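Local coordinates for endoribonuclease PemK (Escherichia coli, PDB 1M1F), which is the toxin of a plasmid toxin-antitoxin pair, probably acting as an endoribonuclease that kills daughter cells lacking the plasmid, at residues 92-95 with 96-99. Residues are numbered along the deposited sequence; the frame is centred on the assembly and turned at random.
Sequences RVPE and TIMN
Glu95 and Asn99 meet one turn apart at the start of the C-terminal helix 95-106, a helix N-terminus with Pro94 at the N-cap, in the SH3-like fold of the PemK/MazF toxins. The backbone N of Asn99 donates to Glu95 O at 2.8 Å, while Met98 N reaches Pro94 O at 3.2 Å with a nearly straight N-H (169°). These bonds close the first turn. Just before the N-cap, Val93 directs its CG2 toward the helix, and the branch packs 4.0 Å from Ile97 CG2, the two side chains crossing at about a right angle. Leu26 of strand 22-27 touches both Val93 and Met98, tying the turn to the sheet. On the exposed face, the bend of Glu95 at chi2 (-54°) folds its carboxylate alongside the first turn, OE2 facing Arg92 and OE1 on the Asn99 side. A water lies 2.9 Å from Asn99 OD1 but only 2.4 Å from Glu95 OE1, too short for an ordinary hydrogen bond, which makes a bridge through it doubtful. The firmer link is ionic: an ion pair spans the junction between strand 88-92 and helix 95-106, with Glu95 OE2 3.1 Å from Arg92 NH2.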
loop_
_atom_site.group_PDB
_atom_site.type_symbol
_atom_site.label_atom_id
_atom_site.label_comp_id
_atom_site.label_asym_id
_atom_site.label_seq_id
_atom_site.Cartn_x
_atom_site.Cartn_y
_atom_site.Cartn_z
ATOM N N ARG A 92 -17.118 10.941 3.875
ATOM C CA ARG A 92 -16.099 11.332 2.918
ATOM C C ARG A 92 -15.291 12.470 3.481
ATOM O O ARG A 92 -15.816 13.290 4.242
ATOM C CB ARG A 92 -16.708 11.907 1.650
ATOM C CG ARG A 92 -17.749 11.151 0.902
ATOM C CD ARG A 92 -17.904 11.794 -0.476
ATOM N NE ARG A 92 -16.555 12.132 -0.921
ATOM C CZ ARG A 92 -16.002 11.821 -2.085
ATOM N NH1 ARG A 92 -16.697 11.229 -3.049
ATOM N NH2 ARG A 92 -14.739 12.158 -2.287
ATOM N N VAL A 93 -14.037 12.581 3.065
ATOM C CA VAL A 93 -13.236 13.735 3.441
ATOM C C VAL A 93 -13.313 14.771 2.322
ATOM O O VAL A 93 -13.573 14.429 1.176
ATOM C CB VAL A 93 -11.749 13.380 3.662
ATOM C CG1 VAL A 93 -11.618 12.330 4.741
ATOM C CG2 VAL A 93 -11.057 12.919 2.367
ATOM N N PRO A 94 -13.094 16.043 2.650
ATOM C CA PRO A 94 -12.996 17.078 1.616
ATOM C C PRO A 94 -11.846 16.800 0.651
ATOM O O PRO A 94 -10.850 16.174 1.034
ATOM C CB PRO A 94 -12.707 18.359 2.412
ATOM C CG PRO A 94 -13.017 18.067 3.808
ATOM C CD PRO A 94 -12.968 16.589 4.011
ATOM N N GLU A 95 -11.979 17.279 -0.584
ATOM C CA GLU A 95 -10.937 17.090 -1.587
ATOM C C GLU A 95 -9.600 17.682 -1.154
ATOM O O GLU A 95 -8.561 17.147 -1.508
ATOM C CB GLU A 95 -11.367 17.628 -2.963
ATOM C CG GLU A 95 -12.514 16.874 -3.623
ATOM C CD GLU A 95 -12.273 15.379 -3.752
ATOM O OE1 GLU A 95 -11.150 14.973 -4.132
ATOM O OE2 GLU A 95 -13.213 14.606 -3.475
ATOM N N THR A 96 -9.596 18.762 -0.382
ATOM C CA THR A 96 -8.334 19.294 0.088
ATOM C C THR A 96 -7.540 18.243 0.875
ATOM O O THR A 96 -6.340 18.099 0.673
ATOM C CB THR A 96 -8.545 20.527 0.957
ATOM O OG1 THR A 96 -9.591 20.269 1.897
ATOM C CG2 THR A 96 -9.030 21.724 0.132
ATOM N N ILE A 97 -8.198 17.534 1.789
ATOM C CA ILE A 97 -7.526 16.483 2.558
ATOM C C ILE A 97 -7.047 15.385 1.628
ATOM O O ILE A 97 -5.902 14.943 1.707
ATOM C CB ILE A 97 -8.475 15.854 3.612
ATOM C CG1 ILE A 97 -8.769 16.834 4.751
ATOM C CG2 ILE A 97 -7.889 14.548 4.163
ATOM C CD1 ILE A 97 -7.552 17.293 5.527
ATOM N N MET A 98 -7.925 14.929 0.752
ATOM C CA MET A 98 -7.559 13.849 -0.147
ATOM C C MET A 98 -6.346 14.236 -0.986
ATOM O O MET A 98 -5.434 13.430 -1.159
ATOM C CB MET A 98 -8.741 13.457 -1.037
ATOM C CG MET A 98 -8.575 12.119 -1.759
ATOM S SD MET A 98 -8.410 10.628 -0.647
ATOM C CE MET A 98 -6.700 10.071 -1.113
ATOM N N ASN A 99 -6.308 15.464 -1.494
ATOM C CA ASN A 99 -5.188 15.882 -2.321
ATOM C C ASN A 99 -3.887 15.968 -1.525
ATOM O O ASN A 99 -2.816 15.668 -2.047
ATOM C CB ASN A 99 -5.511 17.180 -3.044
ATOM C CG ASN A 99 -6.618 17.002 -4.073
ATOM O OD1 ASN A 99 -6.795 15.918 -4.638
ATOM N ND2 ASN A 99 -7.364 18.078 -4.333
HETATM O O HOH W 1 -8.974 13.988 -4.645
#